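PDB 1Z24: insecticyanin-A from Manduca sexta, which binds the blue pigment biliverdin IX gamma and, mixed with lipoprotein-bound carotenes, gives hornworms their green camouflage colour. Local coordinates for residues Leu20-Glu29 and Thr44-Ala55; Tyr110-Asn118 and Ile130-Ser138. All coordinates share one frame; numbering follows the deposited sequence.

Contact 1 (Leu20-Glu29 and Thr44-Ala55). With BLV (biliverdin IX gamma chromophore), chain B.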
loop_
_atom_site.group_PDB
_atom_site.type_symbol
_atom_site.label_atom_id
_atom_site.label_comp_id
_atom_site.label_asym_id
_atom_site.label_seq_id
_atom_site.Cartn_x
_atom_site.Cartn_y
_atom_site.Cartn_z
ATOM N N LEU A 20 -2.867 6.474 26.816
ATOM C CA LEU A 20 -1.510 6.815 27.199
ATOM C C LEU A 20 -1.088 6.424 28.600
ATOM O O LEU A 20 0.061 6.045 28.838
ATOM C CB LEU A 20 -1.186 8.279 26.908
ATOM C CG LEU A 20 0.262 8.707 27.163
ATOM C CD1 LEU A 20 1.280 7.922 26.348
ATOM C CD2 LEU A 20 0.417 10.225 27.009
ATOM N N SER A 21 -1.987 6.521 29.553
ATOM C CA SER A 21 -1.530 6.168 30.857
ATOM C C SER A 21 -1.301 4.704 30.966
ATOM O O SER A 21 -0.455 4.250 31.727
ATOM C CB SER A 21 -2.412 6.649 31.983
ATOM O OG SER A 21 -3.385 5.672 32.234
ATOM N N ALA A 22 -2.076 3.953 30.209
ATOM C CA ALA A 22 -1.908 2.528 30.272
ATOM C C ALA A 22 -0.642 2.171 29.507
ATOM O O ALA A 22 0.059 1.202 29.776
ATOM C CB ALA A 22 -3.133 1.920 29.598
ATOM N N PHE A 23 -0.320 2.987 28.530
ATOM C CA PHE A 23 0.850 2.696 27.746
ATOM C C PHE A 23 2.165 3.004 28.403
ATOM O O PHE A 23 3.190 2.443 28.056
ATOM C CB PHE A 23 0.675 3.470 26.449
ATOM C CG PHE A 23 1.625 3.103 25.341
ATOM C CD1 PHE A 23 1.446 1.905 24.647
ATOM C CD2 PHE A 23 2.662 3.965 24.966
ATOM C CE1 PHE A 23 2.301 1.538 23.599
ATOM C CE2 PHE A 23 3.537 3.611 23.932
ATOM C CZ PHE A 23 3.343 2.405 23.240
ATOM N N ALA A 24 2.115 3.920 29.325
ATOM C CA ALA A 24 3.291 4.314 30.039
ATOM C C ALA A 24 4.049 3.118 30.637
ATOM O O ALA A 24 3.501 2.076 31.005
ATOM C CB ALA A 24 2.932 5.439 31.040
ATOM N N GLY A 25 5.361 3.248 30.713
ATOM C CA GLY A 25 6.197 2.188 31.242
ATOM C C GLY A 25 7.512 2.030 30.494
ATOM O O GLY A 25 7.895 2.837 29.679
ATOM N N ALA A 26 8.225 0.968 30.783
ATOM C CA ALA A 26 9.502 0.695 30.151
ATOM C C ALA A 26 9.355 -0.364 29.062
ATOM O O ALA A 26 9.053 -1.556 29.271
ATOM C CB ALA A 26 10.432 0.224 31.247
ATOM N N TRP A 27 9.571 0.070 27.854
ATOM C CA TRP A 27 9.418 -0.878 26.764
ATOM C C TRP A 27 10.742 -1.343 26.227
ATOM O O TRP A 27 11.587 -0.512 25.886
ATOM C CB TRP A 27 8.642 -0.169 25.610
ATOM C CG TRP A 27 7.199 0.101 25.904
ATOM C CD1 TRP A 27 6.640 1.295 26.303
ATOM C CD2 TRP A 27 6.122 -0.885 25.829
ATOM N NE1 TRP A 27 5.284 1.105 26.478
ATOM C CE2 TRP A 27 4.917 -0.196 26.170
ATOM C CE3 TRP A 27 6.057 -2.252 25.511
ATOM C CZ2 TRP A 27 3.660 -0.830 26.211
ATOM C CZ3 TRP A 27 4.783 -2.865 25.604
ATOM C CH2 TRP A 27 3.633 -2.171 25.966
ATOM N N HIS A 28 10.902 -2.668 26.151
ATOM C CA HIS A 28 12.100 -3.275 25.630
ATOM C C HIS A 28 11.908 -3.522 24.153
ATOM O O HIS A 28 10.836 -3.972 23.707
ATOM C CB HIS A 28 12.402 -4.633 26.255
ATOM C CG HIS A 28 12.466 -4.491 27.740
ATOM N ND1 HIS A 28 11.328 -4.381 28.498
ATOM C CD2 HIS A 28 13.568 -4.448 28.575
ATOM C CE1 HIS A 28 11.738 -4.261 29.750
ATOM N NE2 HIS A 28 13.081 -4.307 29.844
ATOM N N GLU A 29 12.943 -3.210 23.383
ATOM C CA GLU A 29 12.853 -3.411 21.944
ATOM C C GLU A 29 13.286 -4.839 21.631
ATOM O O GLU A 29 14.446 -5.094 21.525
ATOM C CB GLU A 29 13.768 -2.393 21.268
ATOM C CG GLU A 29 13.892 -2.713 19.772
ATOM C CD GLU A 29 14.799 -1.739 19.150
ATOM O OE1 GLU A 29 14.457 -0.590 18.872
ATOM O OE2 GLU A 29 15.998 -2.234 19.002
ATOM N N THR A 44 18.287 -2.072 24.148
ATOM C CA THR A 44 17.488 -0.886 23.863
ATOM C C THR A 44 16.132 -0.841 24.566
ATOM O O THR A 44 15.299 -1.717 24.387
ATOM C CB THR A 44 17.229 -0.837 22.378
ATOM O OG1 THR A 44 18.457 -0.927 21.830
ATOM C CG2 THR A 44 16.620 0.517 21.963
ATOM N N ILE A 45 15.911 0.210 25.357
ATOM C CA ILE A 45 14.669 0.341 26.063
ATOM C C ILE A 45 14.164 1.775 26.019
ATOM O O ILE A 45 14.894 2.748 26.183
ATOM C CB ILE A 45 14.983 0.009 27.499
ATOM C CG1 ILE A 45 15.730 -1.315 27.588
ATOM C CG2 ILE A 45 13.725 0.098 28.386
ATOM C CD1 ILE A 45 16.083 -1.670 29.023
ATOM N N ALA A 46 12.890 1.916 25.796
ATOM C CA ALA A 46 12.273 3.231 25.765
ATOM C C ALA A 46 11.366 3.308 26.972
ATOM O O ALA A 46 10.488 2.447 27.132
ATOM C CB ALA A 46 11.440 3.429 24.490
ATOM N N GLU A 47 11.553 4.309 27.839
ATOM C CA GLU A 47 10.705 4.428 29.014
ATOM C C GLU A 47 9.905 5.698 28.967
ATOM O O GLU A 47 10.479 6.782 28.878
ATOM C CB GLU A 47 11.543 4.526 30.250
ATOM C CG GLU A 47 10.725 4.513 31.571
ATOM C CD GLU A 47 11.615 4.793 32.796
ATOM O OE1 GLU A 47 11.352 5.634 33.642
ATOM O OE2 GLU A 47 12.719 4.063 32.835
ATOM N N TYR A 48 8.571 5.534 29.031
ATOM C CA TYR A 48 7.632 6.616 28.972
ATOM C C TYR A 48 7.002 6.729 30.323
ATOM O O TYR A 48 6.568 5.725 30.848
ATOM C CB TYR A 48 6.488 6.296 27.949
ATOM C CG TYR A 48 7.010 5.959 26.523
ATOM C CD1 TYR A 48 8.093 6.658 25.984
ATOM C CD2 TYR A 48 6.489 4.912 25.757
ATOM C CE1 TYR A 48 8.598 6.379 24.715
ATOM C CE2 TYR A 48 6.964 4.622 24.474
ATOM C CZ TYR A 48 8.024 5.370 23.945
ATOM O OH TYR A 48 8.526 5.161 22.674
ATOM N N LYS A 49 6.998 7.946 30.854
ATOM C CA LYS A 49 6.434 8.316 32.152
ATOM C C LYS A 49 5.270 9.284 31.926
ATOM O O LYS A 49 5.357 10.192 31.102
ATOM C CB LYS A 49 7.499 9.049 32.852
ATOM C CG LYS A 49 7.907 8.523 34.173
ATOM C CD LYS A 49 8.162 9.697 35.127
ATOM C CE LYS A 49 8.693 9.291 36.532
ATOM N NZ LYS A 49 10.179 9.226 36.749
ATOM N N TYR A 50 4.150 9.109 32.623
ATOM C CA TYR A 50 2.989 9.986 32.454
ATOM C C TYR A 50 2.523 10.593 33.792
ATOM O O TYR A 50 2.507 9.929 34.827
ATOM C CB TYR A 50 1.806 9.184 31.807
ATOM C CG TYR A 50 0.580 9.999 31.379
ATOM C CD1 TYR A 50 0.719 11.323 30.944
ATOM C CD2 TYR A 50 -0.714 9.484 31.465
ATOM C CE1 TYR A 50 -0.371 12.112 30.571
ATOM C CE2 TYR A 50 -1.820 10.254 31.091
ATOM C CZ TYR A 50 -1.649 11.566 30.637
ATOM O OH TYR A 50 -2.681 12.382 30.239
ATOM N N ASP A 51 2.142 11.858 33.753
ATOM C CA ASP A 51 1.668 12.554 34.925
ATOM C C ASP A 51 0.153 12.603 34.924
ATOM O O ASP A 51 -0.461 12.446 35.959
ATOM C CB ASP A 51 2.045 14.042 34.828
ATOM C CG ASP A 51 3.231 14.195 35.682
ATOM O OD1 ASP A 51 3.710 13.214 36.246
ATOM O OD2 ASP A 51 3.681 15.441 35.739
ATOM N N GLY A 52 -0.420 12.848 33.744
ATOM C CA GLY A 52 -1.855 12.976 33.510
ATOM C C GLY A 52 -1.996 14.287 32.759
ATOM O O GLY A 52 -2.993 14.612 32.111
ATOM N N LYS A 53 -0.913 15.028 32.866
ATOM C CA LYS A 53 -0.833 16.305 32.240
ATOM C C LYS A 53 0.442 16.316 31.478
ATOM O O LYS A 53 0.576 16.938 30.422
ATOM C CB LYS A 53 -0.765 17.437 33.303
ATOM C CG LYS A 53 -1.222 18.849 32.838
ATOM C CD LYS A 53 -0.905 20.017 33.796
ATOM C CE LYS A 53 -0.976 21.411 33.132
ATOM N NZ LYS A 53 -1.933 22.373 33.729
ATOM N N LYS A 54 1.400 15.615 32.031
ATOM C CA LYS A 54 2.642 15.633 31.322
ATOM C C LYS A 54 3.297 14.302 31.146
ATOM O O LYS A 54 3.316 13.474 32.061
ATOM C CB LYS A 54 3.591 16.647 31.838
ATOM C CG LYS A 54 4.812 16.758 30.936
ATOM C CD LYS A 54 5.859 17.756 31.471
ATOM C CE LYS A 54 7.360 17.344 31.407
ATOM N NZ LYS A 54 8.235 17.995 32.441
ATOM N N ALA A 55 3.842 14.132 29.950
ATOM C CA ALA A 55 4.522 12.910 29.590
ATOM C C ALA A 55 5.953 13.166 29.147
ATOM O O ALA A 55 6.231 14.142 28.483
ATOM C CB ALA A 55 3.699 12.169 28.568
HETATM N NA BLV B . 13.193 6.512 16.130
HETATM C C1A BLV B . 13.417 7.204 14.987
HETATM C C2A BLV B . 12.200 7.600 14.298
HETATM C C3A BLV B . 11.179 7.133 15.072
HETATM C C4A BLV B . 11.817 6.445 16.210
HETATM C CMA BLV B . 9.623 7.182 14.826
HETATM O OA BLV B . 14.534 7.470 14.599
HETATM C CAA BLV B . 12.122 8.303 13.004
HETATM C CBA BLV B . 12.429 7.224 12.009
HETATM C CGA BLV B . 12.583 7.860 10.628
HETATM O O1A BLV B . 11.716 7.800 9.800
HETATM O O2A BLV B . 13.580 8.463 10.384
HETATM C CHB BLV B . 11.087 5.796 17.205
HETATM N NB BLV B . 12.830 5.003 18.724
HETATM C C1B BLV B . 11.552 4.965 18.210
HETATM C C2B BLV B . 10.753 3.974 18.887
HETATM C C3B BLV B . 11.558 3.422 19.795
HETATM C C4B BLV B . 12.872 4.064 19.677
HETATM C CMB BLV B . 9.292 3.653 18.615
HETATM C CAB BLV B . 11.194 2.324 20.748
HETATM C CBB BLV B . 12.177 1.379 20.902
HETATM C CHC BLV B . 13.956 3.766 20.515
HETATM N NC BLV B . 15.843 5.080 19.752
HETATM C C1C BLV B . 15.185 4.338 20.675
HETATM C C2C BLV B . 15.987 4.171 21.898
HETATM C C3C BLV B . 17.145 4.828 21.794
HETATM C C4C BLV B . 17.058 5.424 20.399
HETATM C CMC BLV B . 15.519 3.480 23.091
HETATM C CAC BLV B . 18.368 5.005 22.715
HETATM C CBC BLV B . 19.174 6.086 22.595
HETATM C CHD BLV B . 18.113 6.158 19.754
HETATM N ND BLV B . 16.732 7.740 18.451
HETATM C C1D BLV B . 17.986 7.222 18.883
HETATM C C2D BLV B . 19.098 8.024 18.285
HETATM C C3D BLV B . 18.527 9.005 17.507
HETATM C C4D BLV B . 17.095 8.808 17.640
HETATM C CMD BLV B . 20.574 7.819 18.451
HETATM O OD BLV B . 16.284 9.518 17.095
HETATM C CAD BLV B . 19.231 10.047 16.732
HETATM C CBD BLV B . 19.143 11.348 17.506
HETATM C CGD BLV B . 19.672 12.558 16.652
HETATM O O1D BLV B . 20.802 12.914 16.767
HETATM O O2D BLV B . 18.959 13.131 15.850
#

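Contact 2 (Tyr110-Asn118 and Ile130-Ser138). With BLV (biliverdin IX gamma chromophore), chain B.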
loop_
_atom_site.group_PDB
_atom_site.type_symbol
_atom_site.label_atom_id
_atom_site.label_comp_id
_atom_site.label_asym_id
_atom_site.label_seq_id
_atom_site.Cartn_x
_atom_site.Cartn_y
_atom_site.Cartn_z
ATOM N N TYR A 110 -1.216 -3.093 25.970
ATOM C CA TYR A 110 -0.746 -2.209 27.035
ATOM C C TYR A 110 0.106 -2.838 28.148
ATOM O O TYR A 110 1.087 -2.240 28.581
ATOM C CB TYR A 110 -1.871 -1.397 27.661
ATOM C CG TYR A 110 -2.652 -0.586 26.672
ATOM C CD1 TYR A 110 -2.102 0.638 26.291
ATOM C CD2 TYR A 110 -3.882 -0.996 26.133
ATOM C CE1 TYR A 110 -2.769 1.477 25.399
ATOM C CE2 TYR A 110 -4.550 -0.177 25.215
ATOM C CZ TYR A 110 -3.983 1.053 24.857
ATOM O OH TYR A 110 -4.615 1.847 23.947
ATOM N N LYS A 111 -0.255 -4.032 28.619
ATOM C CA LYS A 111 0.510 -4.681 29.679
ATOM C C LYS A 111 1.657 -5.508 29.172
ATOM O O LYS A 111 2.578 -5.755 29.925
ATOM C CB LYS A 111 -0.279 -5.771 30.358
ATOM C CG LYS A 111 -1.630 -5.277 30.692
ATOM C CD LYS A 111 -1.584 -4.465 31.972
ATOM C CE LYS A 111 -2.974 -4.141 32.515
ATOM N NZ LYS A 111 -3.507 -2.824 32.079
ATOM N N ASN A 112 1.632 -5.985 27.932
ATOM C CA ASN A 112 2.776 -6.816 27.543
ATOM C C ASN A 112 3.493 -6.505 26.237
ATOM O O ASN A 112 4.697 -6.695 26.149
ATOM C CB ASN A 112 2.233 -8.208 27.174
ATOM C CG ASN A 112 1.504 -8.733 28.340
ATOM O OD1 ASN A 112 2.081 -8.902 29.387
ATOM N ND2 ASN A 112 0.226 -8.891 28.199
ATOM N N TYR A 113 2.765 -6.099 25.204
ATOM C CA TYR A 113 3.428 -5.837 23.936
ATOM C C TYR A 113 2.805 -4.662 23.210
ATOM O O TYR A 113 1.650 -4.247 23.461
ATOM C CB TYR A 113 3.304 -7.101 22.995
ATOM C CG TYR A 113 1.920 -7.149 22.370
ATOM C CD1 TYR A 113 1.622 -6.508 21.156
ATOM C CD2 TYR A 113 0.885 -7.820 23.028
ATOM C CE1 TYR A 113 0.319 -6.492 20.646
ATOM C CE2 TYR A 113 -0.420 -7.840 22.532
ATOM C CZ TYR A 113 -0.691 -7.163 21.339
ATOM O OH TYR A 113 -1.952 -7.178 20.860
ATOM N N ALA A 114 3.602 -4.165 22.284
ATOM C CA ALA A 114 3.208 -3.087 21.409
ATOM C C ALA A 114 3.892 -3.284 20.077
ATOM O O ALA A 114 5.034 -3.732 20.031
ATOM C CB ALA A 114 3.517 -1.655 21.870
ATOM N N ILE A 115 3.190 -2.945 18.989
ATOM C CA ILE A 115 3.730 -3.006 17.630
ATOM C C ILE A 115 3.658 -1.573 17.106
ATOM O O ILE A 115 2.558 -1.033 16.857
ATOM C CB ILE A 115 3.080 -4.017 16.702
ATOM C CG1 ILE A 115 3.178 -5.400 17.330
ATOM C CG2 ILE A 115 3.774 -4.059 15.358
ATOM C CD1 ILE A 115 2.201 -6.340 16.632
ATOM N N ASN A 116 4.847 -0.954 16.982
ATOM C CA ASN A 116 5.025 0.436 16.522
ATOM C C ASN A 116 5.579 0.500 15.117
ATOM O O ASN A 116 6.283 -0.406 14.684
ATOM C CB ASN A 116 5.924 1.224 17.502
ATOM C CG ASN A 116 5.169 1.640 18.751
ATOM O OD1 ASN A 116 5.581 2.526 19.477
ATOM N ND2 ASN A 116 4.102 1.022 18.988
ATOM N N TYR A 117 5.260 1.571 14.410
ATOM C CA TYR A 117 5.727 1.679 13.042
ATOM C C TYR A 117 5.810 3.101 12.539
ATOM O O TYR A 117 5.321 3.976 13.170
ATOM C CB TYR A 117 4.540 1.043 12.290
ATOM C CG TYR A 117 4.312 1.267 10.782
ATOM C CD1 TYR A 117 4.720 0.294 9.867
ATOM C CD2 TYR A 117 3.660 2.409 10.309
ATOM C CE1 TYR A 117 4.512 0.426 8.490
ATOM C CE2 TYR A 117 3.427 2.558 8.940
ATOM C CZ TYR A 117 3.847 1.569 8.047
ATOM O OH TYR A 117 3.608 1.723 6.718
ATOM N N ASN A 118 6.445 3.323 11.405
ATOM C CA ASN A 118 6.549 4.636 10.788
ATOM C C ASN A 118 6.879 4.427 9.313
ATOM O O ASN A 118 7.336 3.366 8.945
ATOM C CB ASN A 118 7.302 5.782 11.443
ATOM C CG ASN A 118 8.683 5.970 10.861
ATOM O OD1 ASN A 118 9.513 5.047 10.830
ATOM N ND2 ASN A 118 8.948 7.189 10.465
ATOM N N ILE A 130 10.579 2.061 5.654
ATOM C CA ILE A 130 9.670 1.593 6.676
ATOM C C ILE A 130 10.427 1.214 7.949
ATOM O O ILE A 130 11.464 0.514 7.934
ATOM C CB ILE A 130 8.891 0.343 6.185
ATOM C CG1 ILE A 130 7.896 0.649 5.015
ATOM C CG2 ILE A 130 8.226 -0.355 7.383
ATOM C CD1 ILE A 130 6.887 1.732 5.389
ATOM N N HIS A 131 9.911 1.662 9.070
ATOM C CA HIS A 131 10.532 1.304 10.326
ATOM C C HIS A 131 9.513 0.617 11.219
ATOM O O HIS A 131 8.343 0.985 11.201
ATOM C CB HIS A 131 11.196 2.434 11.084
ATOM C CG HIS A 131 12.109 3.137 10.162
ATOM N ND1 HIS A 131 11.777 4.342 9.552
ATOM C CD2 HIS A 131 13.339 2.773 9.722
ATOM C CE1 HIS A 131 12.852 4.666 8.758
ATOM N NE2 HIS A 131 13.800 3.749 8.846
ATOM N N ALA A 132 9.932 -0.381 12.006
ATOM C CA ALA A 132 8.992 -1.063 12.896
ATOM C C ALA A 132 9.695 -1.613 14.107
ATOM O O ALA A 132 10.881 -1.951 14.010
ATOM C CB ALA A 132 8.260 -2.196 12.209
ATOM N N TRP A 133 8.957 -1.711 15.238
ATOM C CA TRP A 133 9.531 -2.215 16.483
ATOM C C TRP A 133 8.611 -3.106 17.273
ATOM O O TRP A 133 7.430 -2.785 17.480
ATOM C CB TRP A 133 9.722 -1.053 17.468
ATOM C CG TRP A 133 10.633 0.015 17.033
ATOM C CD1 TRP A 133 11.938 0.195 17.441
ATOM C CD2 TRP A 133 10.294 1.101 16.100
ATOM N NE1 TRP A 133 12.433 1.353 16.799
ATOM C CE2 TRP A 133 11.475 1.918 15.966
ATOM C CE3 TRP A 133 9.126 1.407 15.365
ATOM C CZ2 TRP A 133 11.502 3.084 15.115
ATOM C CZ3 TRP A 133 9.116 2.505 14.523
ATOM C CH2 TRP A 133 10.286 3.352 14.408
ATOM N N ILE A 134 9.153 -4.217 17.732
ATOM C CA ILE A 134 8.345 -5.106 18.541
ATOM C C ILE A 134 8.722 -4.769 19.965
ATOM O O ILE A 134 9.884 -4.910 20.389
ATOM C CB ILE A 134 8.536 -6.557 18.223
ATOM C CG1 ILE A 134 7.807 -6.801 16.939
ATOM C CG2 ILE A 134 7.763 -7.349 19.229
ATOM C CD1 ILE A 134 8.609 -7.898 16.266
ATOM N N LEU A 135 7.767 -4.258 20.710
ATOM C CA LEU A 135 8.081 -3.856 22.059
ATOM C C LEU A 135 7.388 -4.688 23.119
ATOM O O LEU A 135 6.225 -5.066 22.974
ATOM C CB LEU A 135 7.594 -2.397 22.327
ATOM C CG LEU A 135 8.055 -1.424 21.256
ATOM C CD1 LEU A 135 7.405 -0.114 21.610
ATOM C CD2 LEU A 135 9.548 -1.295 21.418
ATOM N N SER A 136 8.109 -4.940 24.220
ATOM C CA SER A 136 7.566 -5.726 25.308
ATOM C C SER A 136 7.908 -5.168 26.663
ATOM O O SER A 136 8.991 -4.624 26.882
ATOM C CB SER A 136 8.167 -7.130 25.249
ATOM O OG SER A 136 7.778 -7.805 26.425
ATOM N N LYS A 137 6.984 -5.338 27.587
ATOM C CA LYS A 137 7.234 -4.886 28.955
ATOM C C LYS A 137 8.233 -5.820 29.710
ATOM O O LYS A 137 8.731 -5.489 30.757
ATOM C CB LYS A 137 5.986 -4.462 29.692
ATOM C CG LYS A 137 5.646 -3.029 29.301
ATOM C CD LYS A 137 4.470 -2.552 30.112
ATOM C CE LYS A 137 3.989 -1.204 29.677
ATOM N NZ LYS A 137 2.760 -0.828 30.357
ATOM N N SER A 138 8.548 -6.998 29.159
ATOM C CA SER A 138 9.491 -7.969 29.714
ATOM C C SER A 138 10.660 -7.937 28.779
ATOM O O SER A 138 10.502 -7.413 27.687
ATOM C CB SER A 138 9.066 -9.410 29.528
ATOM O OG SER A 138 8.048 -9.791 30.422
HETATM N NA BLV B . 13.193 6.512 16.130
HETATM C C1A BLV B . 13.417 7.204 14.987
HETATM C C2A BLV B . 12.200 7.600 14.298
HETATM C C3A BLV B . 11.179 7.133 15.072
HETATM C C4A BLV B . 11.817 6.445 16.210
HETATM C CMA BLV B . 9.623 7.182 14.826
HETATM O OA BLV B . 14.534 7.470 14.599
HETATM C CAA BLV B . 12.122 8.303 13.004
HETATM C CBA BLV B . 12.429 7.224 12.009
HETATM C CGA BLV B . 12.583 7.860 10.628
HETATM O O1A BLV B . 11.716 7.800 9.800
HETATM O O2A BLV B . 13.580 8.463 10.384
HETATM C CHB BLV B . 11.087 5.796 17.205
HETATM N NB BLV B . 12.830 5.003 18.724
HETATM C C1B BLV B . 11.552 4.965 18.210
HETATM C C2B BLV B . 10.753 3.974 18.887
HETATM C C3B BLV B . 11.558 3.422 19.795
HETATM C C4B BLV B . 12.872 4.064 19.677
HETATM C CMB BLV B . 9.292 3.653 18.615
HETATM C CAB BLV B . 11.194 2.324 20.748
HETATM C CBB BLV B . 12.177 1.379 20.902
HETATM C CHC BLV B . 13.956 3.766 20.515
HETATM N NC BLV B . 15.843 5.080 19.752
HETATM C C1C BLV B . 15.185 4.338 20.675
HETATM C C2C BLV B . 15.987 4.171 21.898
HETATM C C3C BLV B . 17.145 4.828 21.794
HETATM C C4C BLV B . 17.058 5.424 20.399
HETATM C CMC BLV B . 15.519 3.480 23.091
HETATM C CAC BLV B . 18.368 5.005 22.715
HETATM C CBC BLV B . 19.174 6.086 22.595
HETATM C CHD BLV B . 18.113 6.158 19.754
HETATM N ND BLV B . 16.732 7.740 18.451
HETATM C C1D BLV B . 17.986 7.222 18.883
HETATM C C2D BLV B . 19.098 8.024 18.285
HETATM C C3D BLV B . 18.527 9.005 17.507
HETATM C C4D BLV B . 17.095 8.808 17.640
HETATM C CMD BLV B . 20.574 7.819 18.451
HETATM O OD BLV B . 16.284 9.518 17.095
HETATM C CAD BLV B . 19.231 10.047 16.732
HETATM C CBD BLV B . 19.143 11.348 17.506
HETATM C CGD BLV B . 19.672 12.558 16.652
HETATM O O1D BLV B . 20.802 12.914 16.767
HETATM O O2D BLV B . 18.959 13.131 15.850
#

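Contact 1 (Leu20-Glu29 and Thr44-Ala55)
L20 sets its CD2 methyl over one face of the Y50 ring, a CH-pi contact with CD2 4.2 Å from the ring centroid and 14° off its normal; the same methyl meets A55 CB. S21 CB meets that ring at its edge. F23 turns into the barrel, where its CE2 lies 3.6 Å from Y48 CE2; the two rings meet rim to rim, their planes 18° apart. At G25 the chain becomes a strand, G25 N giving a bond to Y48 O and G25 O taking one from Y48 N. W27 forms the next hydrogen-bonded pair with A46, and its CG, anti to the carbonyl carbon (chi1 -70°), carries the indole back over F23. There W27 NE1 stands above the centre of the phenyl ring and donates to F23 O at 2.9 Å, while W27 CD1 rests 3.7 Å from Y48 CD2. A leucine here would probably leave F23 O without its indole donor and open a gap beside the Y48 ring. H28 lays CD2 along I45 CD1 on the outer face. E29 N bonds T44 O at 3.0 Å, and its carboxylate, in a salt bridge with K32 and hydrogen-bonded to N168, lies beside T44. Thus an aromatic cluster gathers round the tryptophan of the G-X-W motif, consistent with the closed end of a lipocalin barrel, and a buried carboxylate, its charge probably offset by K32, lies close to the pigment.

Contact 2 (Tyr110-Asn118 and Ile130-Ser138)
W133 meets the opposite strand with its rim and the pigment with a face: CE3 and CZ3 lie against the backbone of N116 and Y117, the ring edge being level with N116 C, while the CMB methyl of biliverdin sits over the centre of the indole. On the pigment side W133 CZ2 comes to 3.4 Å from BLV CHB, and W133 NE1 is bonded beyond the hairpin to E38. With CG anti to the carbonyl carbon (chi1 -61°), the indole lies along the pocket wall between the N116 backbone and the tetrapyrrole. The H131 imidazole receives the N118 amide at its edge, the two planes only 17° apart. H131 ND1 donates to N118 OD1 at 2.7 Å, on a lone pair in the amide plane, although the angle at the hydrogen is a bent 141°. The other end of this amide is also used, N118 ND2 giving a nearly straight bond of 2.9 Å to the propionate oxygen BLV O1A. Gripped at both ends, the amide has its flip settled; H131 NE2 bonds D2, a carboxylate that would be expected to favour a positive ring near the propionate. Farther along, L135 CD1 lies 3.9 Å from N116 OD1, which bonds Y88, and L135 CD2 reaches BLV CBB. On the other face of the sheet Y117 OH approaches I130 CD1 at 3.5 Å. Away from the hairpin's turn, the extended K137 brings NZ to Y110 O at 2.8 Å; NZ also bonds A24 O. S136 OG accepts from S138 N in an ST turn. With N116, N118, H131, W133 and L135 lining the pigment pocket and Y113 and I115 packed on helix 144-154, this antiparallel hairpin is a wall of the lipocalin calyx, the helix lying outside it.

From the N terminus, the chain first makes the short helix 20-23 and the strand 25-32, then runs through an eleven-residue connection, which contact 1 closes when 44-50 returns alongside. Much later, contact 2 closes a tighter hairpin around the turn between 113-122 and 127-136. The two follow in series, neither nested nor crossed, yet they meet in space: strand 25-32 pairs with 127-136, H28 N reaching S136 O, and K137 NZ bonds A24 O beside the indole of W27. This seam between an early and a late hairpin helps to close the barrel, and biliverdin lies against both inner walls.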